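Local atomic coordinates of acetylglutamate kinase (Streptococcus mutans, PDB entry 3L86), a protein that probably catalyses the ATP-dependent phosphorylation of N-acetyl-L-glutamate to N-acetyl-L-glutamyl 5-phosphate, the second step in making N-acetylornithine on the bacterial route to arginine. Residues Gln263-Asp268 against Gly273-Ala278; Lys60-Ala65 against Asn269-Thr274. All blocks are in the same frame, centred on the assembly; numbering follows the deposited sequence.

Contact 1 (Gln263-Asp268 against Gly273-Ala278); sequences QVLIGD and GTLITA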
loop_
_atom_site.group_PDB
_atom_site.type_symbol
_atom_site.label_atom_id
_atom_site.label_comp_id
_atom_site.label_asym_id
_atom_site.label_seq_id
_atom_site.Cartn_x
_atom_site.Cartn_y
_atom_site.Cartn_z
ATOM N N GLN A 263 14.940 -4.733 3.811
ATOM C CA GLN A 263 14.268 -4.224 5.029
ATOM C C GLN A 263 12.805 -3.761 4.780
ATOM O O GLN A 263 12.535 -3.168 3.721
ATOM C CB GLN A 263 15.011 -2.999 5.530
ATOM C CG GLN A 263 16.490 -3.174 5.814
ATOM C CD GLN A 263 17.045 -1.883 6.338
ATOM O OE1 GLN A 263 16.794 -0.785 5.777
ATOM N NE2 GLN A 263 17.751 -1.971 7.452
ATOM N N VAL A 264 11.871 -4.053 5.717
ATOM C CA VAL A 264 10.554 -3.394 5.741
ATOM C C VAL A 264 10.393 -2.521 7.045
ATOM O O VAL A 264 10.774 -2.958 8.135
ATOM C CB VAL A 264 9.396 -4.450 5.647
ATOM C CG1 VAL A 264 8.004 -3.754 5.700
ATOM C CG2 VAL A 264 9.496 -5.258 4.387
ATOM N N LEU A 265 9.866 -1.297 6.933
ATOM C CA LEU A 265 9.564 -0.447 8.099
ATOM C C LEU A 265 8.051 -0.250 8.257
ATOM O O LEU A 265 7.362 0.097 7.291
ATOM C CB LEU A 265 10.250 0.907 7.926
ATOM C CG LEU A 265 10.016 1.988 8.997
ATOM C CD1 LEU A 265 10.735 1.514 10.312
ATOM C CD2 LEU A 265 10.583 3.322 8.532
ATOM N N ILE A 266 7.522 -0.539 9.446
ATOM C CA ILE A 266 6.154 -0.196 9.848
ATOM C C ILE A 266 6.183 0.945 10.939
ATOM O O ILE A 266 6.795 0.779 12.025
ATOM C CB ILE A 266 5.410 -1.467 10.380
ATOM C CG1 ILE A 266 5.237 -2.481 9.232
ATOM C CG2 ILE A 266 4.015 -1.121 11.006
ATOM C CD1 ILE A 266 4.650 -3.844 9.662
ATOM N N GLY A 267 5.546 2.085 10.645
ATOM C CA GLY A 267 5.475 3.261 11.586
ATOM C C GLY A 267 4.692 4.446 10.960
ATOM O O GLY A 267 4.041 4.315 9.915
ATOM N N ASP A 268 4.725 5.598 11.606
ATOM C CA ASP A 268 3.930 6.735 11.153
ATOM C C ASP A 268 4.756 7.751 10.338
ATOM O O ASP A 268 4.298 8.871 10.093
ATOM C CB ASP A 268 3.186 7.416 12.329
ATOM C CG ASP A 268 4.089 8.307 13.229
ATOM O OD1 ASP A 268 5.305 8.354 13.011
ATOM O OD2 ASP A 268 3.559 8.993 14.173
ATOM N N GLY A 273 10.401 3.490 13.611
ATOM C CA GLY A 273 9.258 2.561 13.809
ATOM C C GLY A 273 9.696 1.111 14.065
ATOM O O GLY A 273 10.702 0.856 14.754
ATOM N N THR A 274 8.959 0.140 13.576
ATOM C CA THR A 274 9.417 -1.238 13.761
ATOM C C THR A 274 10.110 -1.761 12.494
ATOM O O THR A 274 9.516 -1.722 11.415
ATOM C CB THR A 274 8.210 -2.167 14.035
ATOM O OG1 THR A 274 7.504 -1.735 15.214
ATOM C CG2 THR A 274 8.652 -3.659 14.125
ATOM N N LEU A 275 11.347 -2.270 12.623
ATOM C CA LEU A 275 12.059 -2.902 11.503
ATOM C C LEU A 275 11.884 -4.412 11.376
ATOM O O LEU A 275 12.085 -5.146 12.344
ATOM C CB LEU A 275 13.543 -2.645 11.619
ATOM C CG LEU A 275 14.114 -1.438 10.923
ATOM C CD1 LEU A 275 13.868 -1.491 9.418
ATOM C CD2 LEU A 275 13.492 -0.221 11.535
ATOM N N ILE A 276 11.545 -4.874 10.178
ATOM C CA ILE A 276 11.342 -6.285 9.874
ATOM C C ILE A 276 12.379 -6.790 8.877
ATOM O O ILE A 276 12.628 -6.147 7.808
ATOM C CB ILE A 276 9.922 -6.520 9.325
ATOM C CG1 ILE A 276 8.878 -6.230 10.404
ATOM C CG2 ILE A 276 9.779 -7.943 8.806
ATOM C CD1 ILE A 276 7.459 -6.180 9.882
ATOM N N THR A 277 13.070 -7.906 9.172
ATOM C CA THR A 277 14.062 -8.511 8.276
ATOM C C THR A 277 13.853 -10.021 8.179
ATOM O O THR A 277 13.088 -10.607 8.965
ATOM C CB THR A 277 15.474 -8.194 8.700
ATOM O OG1 THR A 277 15.695 -8.710 10.015
ATOM C CG2 THR A 277 15.687 -6.704 8.705
ATOM N N ALA A 278 14.460 -10.657 7.177
ATOM C CA ALA A 278 14.198 -12.086 6.924
ATOM C C ALA A 278 14.806 -12.844 8.086
ATOM O O ALA A 278 14.215 -13.772 8.643
ATOM C CB ALA A 278 14.847 -12.518 5.621
#
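V264 and I266 each exchange two backbone hydrogen bonds with the facing strand, V264 with I276 and I266 with T274, so that 263-267 and 274-277 run antiparallel with their axes 4.8 Å apart at closest approach. All four bonds are nearly straight; the shortest, from T274 N to I266 O at 2.7 Å, is also the one whose donor tilts out of the carbonyl plane, by 20°. Between these hydrogen-bonded pairs sits the non-hydrogen-bonded pair L265-L275, where L265 CA points its hydrogen at T274 O in a weaker CH...O contact of 3.6 Å.

Side chains alternate between the two faces. V264, I266, T274 and I276 share one face, and here the beta-branched valine, isoleucines and threonine suit an extended backbone. I266 and I276 both hold CG1 beside the backbone N (chi1 -65° and -66°), and from these diagonal positions their CD1 methyls meet at 3.7 Å. V264 and I276 add apolar cover against helix 246-258, while T274 turns its hydroxyl to L225 and V218, which satisfies the polar group of a buried residue. On the other face, L265 CD1 presses on L275 CD2 at 3.5 Å, tighter than usual for two methyls.

At the turn end of the hairpin, G267 and G273 approach to 4.4 Å between their CA atoms. G273 has a positive phi, and its backbone conformation is one that suits glycine.

The two strands form a beta hairpin at the C-terminal end of the chain, in the amino acid kinase fold. Strand 263-267 pairs parallel with 208-212 in the main sheet, and the side chain of I266 comes within about 4 Å of that of K249, a predicted transition-state stabiliser, and about 7 Å of the bound ADP.

Contact 2 (Lys60-Ala65 against Asn269-Thr274); sequences KNWQDA and NLLTGT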
loop_
_atom_site.group_PDB
_atom_site.type_symbol
_atom_site.label_atom_id
_atom_site.label_comp_id
_atom_site.label_asym_id
_atom_site.label_seq_id
_atom_site.Cartn_x
_atom_site.Cartn_y
_atom_site.Cartn_z
ATOM N N LYS A 60 11.237 14.830 -1.831
ATOM C CA LYS A 60 11.894 15.691 -2.848
ATOM C C LYS A 60 13.425 15.465 -2.842
ATOM O O LYS A 60 14.041 15.382 -3.899
ATOM C CB LYS A 60 11.650 17.196 -2.581
ATOM C CG LYS A 60 12.062 18.008 -3.870
ATOM C CD LYS A 60 11.847 19.485 -3.807
ATOM C CE LYS A 60 12.338 20.085 -5.168
ATOM N NZ LYS A 60 13.786 20.537 -4.983
ATOM N N ASN A 61 14.036 15.412 -1.657
ATOM C CA ASN A 61 15.525 15.229 -1.525
ATOM C C ASN A 61 15.974 13.869 -2.036
ATOM O O ASN A 61 16.989 13.765 -2.743
ATOM C CB ASN A 61 16.020 15.461 -0.070
ATOM C CG ASN A 61 15.771 16.859 0.392
ATOM O OD1 ASN A 61 15.618 17.731 -0.437
ATOM N ND2 ASN A 61 15.788 17.109 1.725
ATOM N N TRP A 62 15.228 12.809 -1.711
ATOM C CA TRP A 62 15.534 11.514 -2.366
ATOM C C TRP A 62 15.452 11.608 -3.901
ATOM O O TRP A 62 16.293 11.027 -4.636
ATOM C CB TRP A 62 14.633 10.342 -1.866
ATOM C CG TRP A 62 15.039 9.675 -0.517
ATOM C CD1 TRP A 62 16.310 9.585 0.040
ATOM C CD2 TRP A 62 14.150 9.009 0.393
ATOM N NE1 TRP A 62 16.245 8.889 1.267
ATOM C CE2 TRP A 62 14.932 8.533 1.493
ATOM C CE3 TRP A 62 12.757 8.743 0.372
ATOM C CZ2 TRP A 62 14.363 7.851 2.568
ATOM C CZ3 TRP A 62 12.194 8.061 1.452
ATOM C CH2 TRP A 62 12.993 7.586 2.506
ATOM N N GLN A 63 14.403 12.247 -4.416
ATOM C CA GLN A 63 14.213 12.329 -5.867
ATOM C C GLN A 63 15.367 13.162 -6.475
ATOM O O GLN A 63 16.000 12.763 -7.455
ATOM C CB GLN A 63 12.865 12.997 -6.191
ATOM C CG GLN A 63 12.603 13.184 -7.740
ATOM C CD GLN A 63 11.197 13.711 -8.038
ATOM O OE1 GLN A 63 10.832 14.840 -7.672
ATOM N NE2 GLN A 63 10.399 12.885 -8.689
ATOM N N ASP A 64 15.691 14.293 -5.875
ATOM C CA ASP A 64 16.876 15.102 -6.338
ATOM C C ASP A 64 18.249 14.418 -6.237
ATOM O O ASP A 64 19.207 14.866 -6.921
ATOM C CB ASP A 64 16.942 16.428 -5.548
ATOM C CG ASP A 64 15.773 17.382 -5.857
ATOM O OD1 ASP A 64 15.073 17.212 -6.867
ATOM O OD2 ASP A 64 15.549 18.341 -5.096
ATOM N N ALA A 65 18.388 13.401 -5.348
ATOM C CA ALA A 65 19.628 12.628 -5.198
ATOM C C ALA A 65 19.636 11.419 -6.102
ATOM O O ALA A 65 20.559 10.587 -6.045
ATOM C CB ALA A 65 19.834 12.195 -3.706
ATOM N N ASN A 269 5.968 7.373 9.954
ATOM C CA ASN A 269 6.872 8.292 9.209
ATOM C C ASN A 269 7.832 7.497 8.310
ATOM O O ASN A 269 7.808 6.266 8.311
ATOM C CB ASN A 269 7.673 9.241 10.144
ATOM C CG ASN A 269 8.686 8.503 11.060
ATOM O OD1 ASN A 269 9.893 8.392 10.749
ATOM N ND2 ASN A 269 8.194 8.029 12.228
ATOM N N LEU A 270 8.714 8.181 7.606
ATOM C CA LEU A 270 9.628 7.493 6.657
ATOM C C LEU A 270 10.891 6.884 7.256
ATOM O O LEU A 270 11.605 6.154 6.529
ATOM C CB LEU A 270 10.070 8.493 5.545
ATOM C CG LEU A 270 8.959 8.973 4.607
ATOM C CD1 LEU A 270 9.382 10.202 3.741
ATOM C CD2 LEU A 270 8.435 7.797 3.743
ATOM N N LEU A 271 11.208 7.190 8.529
ATOM C CA LEU A 271 12.564 6.864 9.073
ATOM C C LEU A 271 12.602 5.952 10.337
ATOM O O LEU A 271 13.484 5.073 10.442
ATOM C CB LEU A 271 13.389 8.150 9.338
ATOM C CG LEU A 271 13.577 9.229 8.250
ATOM C CD1 LEU A 271 14.233 10.530 8.870
ATOM C CD2 LEU A 271 14.327 8.745 6.970
ATOM N N THR A 272 11.644 6.116 11.260
ATOM C CA THR A 272 11.625 5.362 12.557
ATOM C C THR A 272 10.326 4.551 12.794
ATOM O O THR A 272 9.257 4.888 12.227
ATOM C CB THR A 272 11.873 6.323 13.750
ATOM O OG1 THR A 272 10.758 7.214 13.911
ATOM C CG2 THR A 272 13.181 7.131 13.525
ATOM N N GLY A 273 10.401 3.490 13.611
ATOM C CA GLY A 273 9.258 2.561 13.809
ATOM C C GLY A 273 9.696 1.111 14.065
ATOM O O GLY A 273 10.702 0.856 14.754
ATOM N N THR A 274 8.959 0.140 13.576
ATOM C CA THR A 274 9.417 -1.238 13.761
ATOM C C THR A 274 10.110 -1.761 12.494
ATOM O O THR A 274 9.516 -1.722 11.415
ATOM C CB THR A 274 8.210 -2.167 14.035
ATOM O OG1 THR A 274 7.504 -1.735 15.214
ATOM C CG2 THR A 274 8.652 -3.659 14.125
#
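The indole of W62 meets two leucines of the loop 269-274 with the far side of its six-membered ring, and both methyls come to it obliquely. L270 CD1 lies 4.2 Å from W62 CZ3, and L271 CD2 lies 4.5 Å from W62 CZ2, so adjacent leucines touch separate ring carbons. A long aromatic side chain suits this place because the backbones stay well apart: the CA atoms of W62 and L270 are 11.5 Å from each other, and the indole bridges more than half of that interval. The contact is correspondingly light, burying 107 Å² in all.

L270 is the buried member of the leucine pair. Its extended outer torsion (chi2 167°) carries CD1 away from the loop backbone toward the helix, where the side chain also packs on F55, Q58 and I59. L271 is exposed and brushes Q58 besides the indole. W62 and L270 both touch I210 of strand 208-212 as well, which places the contact over the central sheet of the alpha/beta amino acid kinase fold, between helix 53-64 and the turn of the C-terminal hairpin.

N269 braces that turn. Its OD1 accepts from L271 N at 2.8 Å, making an Asx turn, and from T272 N at 2.9 Å; both donors approach from the same face of the amide, the first standing 40° out of its plane. The other end of the amide is used too: N269 ND2 donates to T272 OG1 at 3.2 Å, nearly in the amide plane. Asparagine can serve as acceptor and donor together, and here it probably helps hold the loop in the form that presents L270 CD1 and L271 CD2 to the indole.

Overall arrangement
Contact 1 and contact 2 have centres about 13 Å apart and share G273, the last residue of the turn 269-273, and T274, the first of the final strand. Along the chain, helix 53-64 comes early, whereas strand 263-267, the turn and strand 274-277 follow one another near the C-terminus. Contact 1 is thus local, and contact 2 ties the same hairpin to a helix some 200 residues earlier. They also touch directly, L265 CD2 lying 3.6 Å from L270 O. Strand 208-212 links them further, pairing with strand 263-267 and supplying I210 beneath W62 and L270. The C-terminal hairpin is thereby joined to the main sheet and to a helix packed on it; of the two contacts, contact 1 lies nearer the ADP.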